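Local coordinates for protein putative TetR-family transcriptional regulator (Bordetella parapertussis 12822, PDB 3CCY) that probably binds operator DNA as a dimeric TetR-family transcriptional regulator, possibly acting as a repressor, at residues A[186-191]-A[198-203]; A[53-56]-A[60-63]; A[140-145]-A[191-196]. One frame throughout, in Å; residues are numbered along the deposited sequence. Where two conformers were deposited one is given.

Contact 1: A[186-191]-A[198-203]; sequences AERTVQ and LNLLSA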
loop_
_atom_site.group_PDB
_atom_site.type_symbol
_atom_site.label_atom_id
_atom_site.label_comp_id
_atom_site.label_asym_id
_atom_site.label_seq_id
_atom_site.Cartn_x
_atom_site.Cartn_y
_atom_site.Cartn_z
ATOM N N ALA A 186 -9.364 6.186 12.864
ATOM C CA ALA A 186 -10.212 6.828 11.866
ATOM C C ALA A 186 -10.331 8.317 12.163
ATOM O O ALA A 186 -10.146 9.130 11.248
ATOM C CB ALA A 186 -11.660 6.178 11.830
ATOM N N GLU A 187 -10.634 8.660 13.425
ATOM C CA GLU A 187 -10.725 10.075 13.866
ATOM C C GLU A 187 -9.457 10.855 13.624
ATOM O O GLU A 187 -9.499 12.001 13.144
ATOM C CB GLU A 187 -11.165 10.180 15.323
ATOM C CG GLU A 187 -12.591 9.634 15.455
ATOM C CD GLU A 187 -13.174 9.612 16.851
ATOM O OE1 GLU A 187 -12.389 9.535 17.826
ATOM O OE2 GLU A 187 -14.438 9.639 16.961
ATOM N N ARG A 188 -8.331 10.225 13.972
ATOM C CA ARG A 188 -7.000 10.770 13.715
ATOM C C ARG A 188 -6.738 10.991 12.217
ATOM O O ARG A 188 -6.268 12.055 11.829
ATOM C CB ARG A 188 -5.931 9.800 14.206
ATOM C CG ARG A 188 -4.473 10.409 14.173
ATOM C CD ARG A 188 -4.368 11.441 15.243
ATOM N NE ARG A 188 -2.997 11.880 15.518
ATOM C CZ ARG A 188 -2.685 12.655 16.552
ATOM N NH1 ARG A 188 -3.643 13.035 17.387
ATOM N NH2 ARG A 188 -1.448 13.053 16.746
ATOM N N THR A 189 -6.949 9.951 11.411
ATOM C CA THR A 189 -6.830 10.022 9.935
ATOM C C THR A 189 -7.633 11.203 9.327
ATOM O O THR A 189 -7.124 11.998 8.527
ATOM C CB THR A 189 -7.294 8.700 9.315
ATOM O OG1 THR A 189 -6.467 7.651 9.840
ATOM C CG2 THR A 189 -7.204 8.731 7.773
ATOM N N VAL A 190 -8.870 11.331 9.742
ATOM C CA VAL A 190 -9.697 12.450 9.299
ATOM C C VAL A 190 -9.241 13.822 9.792
ATOM O O VAL A 190 -9.207 14.774 8.998
ATOM C CB VAL A 190 -11.175 12.204 9.686
ATOM C CG1 VAL A 190 -12.051 13.424 9.368
ATOM C CG2 VAL A 190 -11.698 10.985 8.931
ATOM N N GLN A 191 -8.922 13.948 11.088
ATOM C CA GLN A 191 -8.393 15.227 11.608
ATOM C C GLN A 191 -7.129 15.647 10.792
ATOM O O GLN A 191 -6.989 16.800 10.386
ATOM C CB GLN A 191 -8.044 15.115 13.140
ATOM C CG GLN A 191 -9.301 14.936 14.076
ATOM C CD GLN A 191 -8.960 14.304 15.481
ATOM O OE1 GLN A 191 -7.764 14.152 15.865
ATOM N NE2 GLN A 191 -10.024 13.909 16.230
ATOM N N LEU A 198 -0.177 20.252 11.167
ATOM C CA LEU A 198 0.207 21.495 11.846
ATOM C C LEU A 198 -0.864 22.138 12.769
ATOM O O LEU A 198 -0.527 22.980 13.615
ATOM C CB LEU A 198 0.757 22.499 10.838
ATOM C CG LEU A 198 2.015 22.108 10.036
ATOM C CD1 LEU A 198 2.410 23.258 9.068
ATOM C CD2 LEU A 198 3.250 21.750 10.930
ATOM N N ASN A 199 -2.124 21.722 12.645
ATOM C CA ASN A 199 -3.196 22.300 13.477
ATOM C C ASN A 199 -3.794 21.291 14.467
ATOM O O ASN A 199 -4.746 21.594 15.199
ATOM C CB ASN A 199 -4.314 22.863 12.589
ATOM C CG ASN A 199 -3.784 23.713 11.473
ATOM O OD1 ASN A 199 -3.827 23.328 10.296
ATOM N ND2 ASN A 199 -3.243 24.851 11.822
ATOM N N LEU A 200 -3.247 20.090 14.468
ATOM C CA LEU A 200 -3.747 19.027 15.303
ATOM C C LEU A 200 -3.452 19.435 16.743
ATOM O O LEU A 200 -2.353 19.924 17.046
ATOM C CB LEU A 200 -2.961 17.774 14.946
ATOM C CG LEU A 200 -3.447 16.332 14.841
ATOM C CD1 LEU A 200 -4.804 16.148 14.191
ATOM C CD2 LEU A 200 -2.398 15.610 14.042
ATOM N N LEU A 201 -4.429 19.269 17.628
ATOM C CA LEU A 201 -4.196 19.560 19.043
ATOM C C LEU A 201 -3.275 18.531 19.664
ATOM O O LEU A 201 -3.396 17.323 19.417
ATOM C CB LEU A 201 -5.511 19.676 19.818
ATOM C CG LEU A 201 -5.980 21.100 20.167
ATOM C CD1 LEU A 201 -5.862 22.115 19.009
ATOM C CD2 LEU A 201 -7.423 21.067 20.691
ATOM N N SER A 202 -2.326 19.022 20.448
ATOM C CA SER A 202 -1.405 18.146 21.138
ATOM C C SER A 202 -1.793 17.972 22.598
ATOM O O SER A 202 -1.868 18.954 23.345
ATOM C CB SER A 202 0.016 18.685 21.042
ATOM O OG SER A 202 0.929 17.631 21.305
ATOM N N ALA A 203 -2.048 16.722 22.985
ATOM C CA ALA A 203 -2.365 16.347 24.381
ATOM C C ALA A 203 -1.334 16.834 25.397
ATOM O O ALA A 203 -1.335 18.007 25.799
ATOM C CB ALA A 203 -2.517 14.828 24.500
HETATM O O HOH W 1 -2.415 14.919 19.174
#
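L200 lays its isobutyl group over the flat end of R188 and against the root of Q191, where the irregular C-terminal tail 198-203 passes beside the later turns of helix 182-195. The two methyls divide the work. CD2 sits above one face of the R188 guanidinium, displaced toward its rim, with NH2 of R188 the nearest atom to CD2 of L200 at 3.8 Å. CD1 goes to the other helical residue and meets CB of Q191 at 3.6 Å, while OE1 of Q191 lies 3.9 Å from the same CD1. Q191 and R188 are three residues apart and therefore present neighbouring side chains, between which the leucine is shared. The arginine gets there by a detour: its CG stands anti to the backbone N (chi1 -171°) and the chain then bends at chi2 (71°), which carries the guanidinium off the helix toward the tail.

With L200 over one face of the guanidinium, a water lies in the plane of the group, at its edge. It accepts from R188 NH1 at 2.9 Å and donates to the backbone O of L201 at 2.6 Å, a one-water bridge from helix to tail. The main charged partner of R188 is D159 of the second subunit, which forms a salt bridge with NE. The tail is likewise tied to that subunit: the carbonyl of L200 accepts from its R146, and the hydroxyl of S202 bonds to the carbonyl of its D148.

The chemistry is thus of two kinds at once: a leucine shields a face of an arginine that also serves a water and an intersubunit carboxylate, which suggests that the position of the tail depends at least partly on the dimer.

Contact 2: A[53-56]-A[60-63]; sequences HYFD and AVLR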
loop_
_atom_site.group_PDB
_atom_site.type_symbol
_atom_site.label_atom_id
_atom_site.label_comp_id
_atom_site.label_asym_id
_atom_site.label_seq_id
_atom_site.Cartn_x
_atom_site.Cartn_y
_atom_site.Cartn_z
ATOM N N HIS A 53 -16.621 -29.710 -4.740
ATOM C CA HIS A 53 -18.057 -29.799 -4.462
ATOM C C HIS A 53 -18.654 -28.393 -4.327
ATOM O O HIS A 53 -19.855 -28.201 -4.525
ATOM C CB HIS A 53 -18.293 -30.614 -3.180
ATOM C CG HIS A 53 -19.714 -31.050 -2.978
ATOM N ND1 HIS A 53 -20.183 -32.285 -3.386
ATOM C CD2 HIS A 53 -20.764 -30.430 -2.384
ATOM C CE1 HIS A 53 -21.461 -32.397 -3.068
ATOM N NE2 HIS A 53 -21.837 -31.286 -2.456
ATOM N N TYR A 54 -17.800 -27.417 -4.015
ATOM C CA TYR A 54 -18.232 -26.032 -3.811
ATOM C C TYR A 54 -17.590 -25.049 -4.783
ATOM O O TYR A 54 -18.178 -24.006 -5.083
ATOM C CB TYR A 54 -17.964 -25.593 -2.367
ATOM C CG TYR A 54 -18.404 -26.606 -1.335
ATOM C CD1 TYR A 54 -19.734 -26.664 -0.904
ATOM C CD2 TYR A 54 -17.497 -27.515 -0.797
ATOM C CE1 TYR A 54 -20.142 -27.602 0.042
ATOM C CE2 TYR A 54 -17.895 -28.459 0.146
ATOM C CZ TYR A 54 -19.216 -28.497 0.560
ATOM O OH TYR A 54 -19.603 -29.437 1.494
ATOM N N PHE A 55 -16.392 -25.376 -5.266
ATOM C CA PHE A 55 -15.629 -24.476 -6.142
ATOM C C PHE A 55 -14.985 -25.193 -7.324
ATOM O O PHE A 55 -14.470 -26.307 -7.180
ATOM C CB PHE A 55 -14.535 -23.753 -5.353
ATOM C CG PHE A 55 -15.053 -22.873 -4.251
ATOM C CD1 PHE A 55 -14.975 -23.285 -2.924
ATOM C CD2 PHE A 55 -15.602 -21.620 -4.537
ATOM C CE1 PHE A 55 -15.446 -22.470 -1.894
ATOM C CE2 PHE A 55 -16.078 -20.803 -3.520
ATOM C CZ PHE A 55 -15.999 -21.228 -2.197
ATOM N N ASP A 56 -14.986 -24.535 -8.482
ATOM C CA ASP A 56 -14.443 -25.134 -9.712
ATOM C C ASP A 56 -12.935 -24.938 -9.862
ATOM O O ASP A 56 -12.278 -25.651 -10.617
ATOM C CB ASP A 56 -15.149 -24.571 -10.952
ATOM C CG ASP A 56 -16.630 -24.922 -11.006
ATOM O OD1 ASP A 56 -17.396 -24.095 -11.557
ATOM O OD2 ASP A 56 -17.027 -26.008 -10.509
ATOM N N ALA A 60 -11.810 -19.502 -8.590
ATOM C CA ALA A 60 -13.202 -19.414 -8.146
ATOM C C ALA A 60 -13.288 -19.074 -6.654
ATOM O O ALA A 60 -14.102 -18.239 -6.247
ATOM C CB ALA A 60 -13.948 -20.718 -8.448
ATOM N N VAL A 61 -12.441 -19.720 -5.847
ATOM C CA VAL A 61 -12.318 -19.395 -4.422
ATOM C C VAL A 61 -11.945 -17.925 -4.249
ATOM O O VAL A 61 -12.590 -17.218 -3.494
ATOM C CB VAL A 61 -11.297 -20.309 -3.700
ATOM C CG1 VAL A 61 -11.199 -19.948 -2.222
ATOM C CG2 VAL A 61 -11.688 -21.777 -3.859
ATOM N N LEU A 62 -10.930 -17.473 -4.982
ATOM C CA LEU A 62 -10.510 -16.081 -4.934
ATOM C C LEU A 62 -11.589 -15.114 -5.431
ATOM O O LEU A 62 -11.861 -14.104 -4.782
ATOM C CB LEU A 62 -9.190 -15.859 -5.701
ATOM C CG LEU A 62 -8.614 -14.433 -5.770
ATOM C CD1 LEU A 62 -8.271 -13.864 -4.396
ATOM C CD2 LEU A 62 -7.400 -14.340 -6.657
ATOM N N ARG A 63 -12.190 -15.418 -6.577
ATOM C CA ARG A 63 -13.165 -14.522 -7.187
ATOM C C ARG A 63 -14.344 -14.320 -6.241
ATOM O O ARG A 63 -14.776 -13.188 -6.028
ATOM C CB ARG A 63 -13.618 -15.038 -8.564
ATOM C CG ARG A 63 -14.630 -14.130 -9.286
ATOM C CD ARG A 63 -15.186 -14.764 -10.561
ATOM N NE ARG A 63 -15.897 -16.024 -10.321
ATOM C CZ ARG A 63 -15.522 -17.224 -10.782
ATOM N NH1 ARG A 63 -16.256 -18.295 -10.505
ATOM N NH2 ARG A 63 -14.422 -17.368 -11.517
#
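Between the extended backbone of F55 and the first turns of helix 58-81 the chain makes a sharp turn of only a few residues, bringing the CA atoms of F55 and A60 to 6.0 Å of each other. F55 dominates what follows. Its ring lies beside the start of the helix and takes V61 on one face: CG2 of V61 stands 3.9 Å from the centroid of the F55 ring and 25° off the ring normal, a CH-pi contact. The methyl is not centred but shifted toward the CB end of the ring, with CG of F55 its closest atom at 3.6 Å and CB of F55 hardly farther from it. V61 reaches this place because CG2 is the branch set anti to its own carbonyl carbon, while CG1 is anti to the backbone N (chi1 -180°) and takes another direction.

Helix backbone completes the fit. CD2 of F55 comes within 4.0 Å of the carbonyl carbon of A60, an oblique approach, and the A60 methyl, CB, packs 4.3 Å from CD2 of F55. That methyl also lies 4.0 Å from the amide N of D56, so the small alanine side chain sits on the inner side of the turn. The contact across the two segments is accordingly apolar and largely buried, although D56 itself is at the surface.

Other parts of the domain close in on the aromatic residues: F55 also packs on R16 and I20 of helix 15-29, and the preceding Y54 on I15 and I19. F55 is the last residue of the predicted helix-turn-helix motif, and the arrangement is consistent with the TetR-family N-terminal domain, where the aromatic residue at the end of that motif packs between the first helix (15-29) and the long helix that follows (58-81).

Contact 3: A[140-145]-A[191-196]; sequences DALLQL and QLFLDG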
loop_
_atom_site.group_PDB
_atom_site.type_symbol
_atom_site.label_atom_id
_atom_site.label_comp_id
_atom_site.label_asym_id
_atom_site.label_seq_id
_atom_site.Cartn_x
_atom_site.Cartn_y
_atom_site.Cartn_z
ATOM N N ASP A 140 -16.457 11.821 -4.035
ATOM C CA ASP A 140 -17.650 12.650 -4.030
ATOM C C ASP A 140 -17.896 13.197 -2.619
ATOM O O ASP A 140 -18.293 14.347 -2.479
ATOM C CB ASP A 140 -18.867 11.892 -4.541
ATOM C CG ASP A 140 -18.800 11.578 -6.045
ATOM O OD1 ASP A 140 -17.844 11.981 -6.723
ATOM O OD2 ASP A 140 -19.746 10.924 -6.555
ATOM N N ALA A 141 -17.636 12.402 -1.580
ATOM C CA ALA A 141 -17.875 12.883 -0.202
ATOM C C ALA A 141 -16.887 13.991 0.182
ATOM O O ALA A 141 -17.256 14.921 0.909
ATOM C CB ALA A 141 -17.790 11.728 0.807
ATOM N N LEU A 142 -15.640 13.876 -0.287
ATOM C CA LEU A 142 -14.633 14.939 -0.123
ATOM C C LEU A 142 -15.032 16.242 -0.841
ATOM O O LEU A 142 -14.930 17.335 -0.265
ATOM C CB LEU A 142 -13.246 14.472 -0.626
ATOM C CG LEU A 142 -12.458 13.515 0.284
ATOM C CD1 LEU A 142 -11.171 13.113 -0.386
ATOM C CD2 LEU A 142 -12.147 14.237 1.597
ATOM N N LEU A 143 -15.473 16.128 -2.087
ATOM C CA LEU A 143 -15.917 17.291 -2.832
ATOM C C LEU A 143 -17.231 17.894 -2.281
ATOM O O LEU A 143 -17.535 19.046 -2.580
ATOM C CB LEU A 143 -16.082 16.977 -4.323
ATOM C CG LEU A 143 -14.782 16.598 -5.033
ATOM C CD1 LEU A 143 -15.109 16.037 -6.383
ATOM C CD2 LEU A 143 -13.812 17.790 -5.192
ATOM N N GLN A 144 -17.988 17.142 -1.474
ATOM C CA GLN A 144 -19.102 17.751 -0.744
ATOM C C GLN A 144 -18.607 18.626 0.425
ATOM O O GLN A 144 -19.316 19.500 0.868
ATOM C CB GLN A 144 -20.124 16.724 -0.264
ATOM C CG GLN A 144 -20.966 16.245 -1.414
ATOM C CD GLN A 144 -21.979 15.201 -1.024
ATOM O OE1 GLN A 144 -21.648 14.169 -0.460
ATOM N NE2 GLN A 144 -23.225 15.455 -1.364
ATOM N N LEU A 145 -17.404 18.368 0.899
ATOM C CA LEU A 145 -16.750 19.241 1.883
ATOM C C LEU A 145 -16.143 20.456 1.207
ATOM O O LEU A 145 -16.098 21.521 1.805
ATOM C CB LEU A 145 -15.624 18.522 2.637
ATOM C CG LEU A 145 -16.069 17.272 3.399
ATOM C CD1 LEU A 145 -14.834 16.483 3.816
ATOM C CD2 LEU A 145 -16.900 17.653 4.581
ATOM N N GLN A 191 -8.922 13.948 11.088
ATOM C CA GLN A 191 -8.393 15.227 11.608
ATOM C C GLN A 191 -7.129 15.647 10.792
ATOM O O GLN A 191 -6.989 16.800 10.386
ATOM C CB GLN A 191 -8.044 15.115 13.140
ATOM C CG GLN A 191 -9.301 14.936 14.076
ATOM C CD GLN A 191 -8.960 14.304 15.481
ATOM O OE1 GLN A 191 -7.764 14.152 15.865
ATOM N NE2 GLN A 191 -10.024 13.909 16.230
ATOM N N LEU A 192 -6.198 14.707 10.601
ATOM C CA LEU A 192 -4.959 14.983 9.875
ATOM C C LEU A 192 -5.259 15.392 8.428
ATOM O O LEU A 192 -4.769 16.449 7.954
ATOM C CB LEU A 192 -4.039 13.749 9.885
ATOM C CG LEU A 192 -3.326 13.337 11.184
ATOM C CD1 LEU A 192 -2.897 11.853 11.093
ATOM C CD2 LEU A 192 -2.085 14.205 11.417
ATOM N N PHE A 193 -6.025 14.555 7.727
ATOM C CA PHE A 193 -6.317 14.781 6.290
ATOM C C PHE A 193 -7.088 16.095 6.074
ATOM O O PHE A 193 -6.720 16.870 5.223
ATOM C CB PHE A 193 -7.091 13.613 5.632
ATOM C CG PHE A 193 -7.235 13.784 4.120
ATOM C CD1 PHE A 193 -6.142 13.589 3.286
ATOM C CD2 PHE A 193 -8.432 14.200 3.560
ATOM C CE1 PHE A 193 -6.241 13.783 1.893
ATOM C CE2 PHE A 193 -8.531 14.393 2.175
ATOM C CZ PHE A 193 -7.429 14.184 1.362
ATOM N N LEU A 194 -8.143 16.339 6.859
ATOM C CA LEU A 194 -8.973 17.540 6.687
ATOM C C LEU A 194 -8.355 18.830 7.230
ATOM O O LEU A 194 -8.448 19.882 6.605
ATOM C CB LEU A 194 -10.366 17.344 7.330
ATOM C CG LEU A 194 -11.241 16.266 6.666
ATOM C CD1 LEU A 194 -12.648 16.372 7.230
ATOM C CD2 LEU A 194 -11.276 16.340 5.124
ATOM N N ASP A 195 -7.748 18.751 8.403
ATOM C CA ASP A 195 -7.303 19.966 9.090
ATOM C C ASP A 195 -5.783 20.113 9.210
ATOM O O ASP A 195 -5.270 21.217 9.505
ATOM C CB ASP A 195 -8.025 20.087 10.446
ATOM C CG ASP A 195 -9.535 20.355 10.266
ATOM O OD1 ASP A 195 -9.891 21.447 9.758
ATOM O OD2 ASP A 195 -10.363 19.484 10.585
ATOM N N GLY A 196 -5.049 19.030 8.938
ATOM C CA GLY A 196 -3.594 19.161 8.831
ATOM C C GLY A 196 -2.825 18.848 10.087
ATOM O O GLY A 196 -3.236 19.194 11.184
#
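L142 and F193 approach each other from opposite directions, the leucine reaching the rim of the ring and not its face. CD2 of L142 lies near the ring plane, 3.7 Å from CE2 of F193, and CD1 of L142 follows at 3.9 Å from the same CE2, so a single ring carbon meets both methyls of the fork. The phenylalanine extends across because its CG is anti to the backbone N (chi1 -173°). L194, the next residue, slants against L142, its CD2 being 4.2 Å from CD2 of L142. Against L145 it stands at about a right angle, with CD2 of L194 3.8 Å from CD1 of L145.

The two helices belong to the all-helical C-terminal domain by which TetR-family proteins commonly dimerise and bind ligands. Their short segments run at 50° to each other with axes 12.9 Å apart, a spacing bridged by the ends of large side chains while the backbones stay well separated. Further residues fill in around this bridge: L142 also packs on F91 of helix 87-115 and on T160 of helix 153-168, and F163 meets the F193 ring edge-to-face. From the second subunit, Y197 brings its ring against F193, the planes inclined by about 15°, and L198 of that subunit packs on L145. The backbones of F193 and L194 also hydrogen-bond to the second subunit.

How the contacts relate
Contacts 1 and 3 draw on the same helix, 182-195, and their segments overlap at Q191, which makes contact only in contact 1; their centres are 12 Å apart, and both adjoin the second subunit. Yet they differ in character. Contact 3 is a buried, wholly apolar meeting of two helices distant in sequence, whereas contact 1 is partly buried and mixes leucine packing with a charged group and water where the chain ends. Contact 2 is buried and apolar like contact 3, but local in sequence and about 40 Å away between centres, across the middle of the chain in the probable DNA-binding domain, with no other chain of the assembly touching it. Burial thus goes with hydrocarbon chemistry in both domains, and polar linkage appears at the tail.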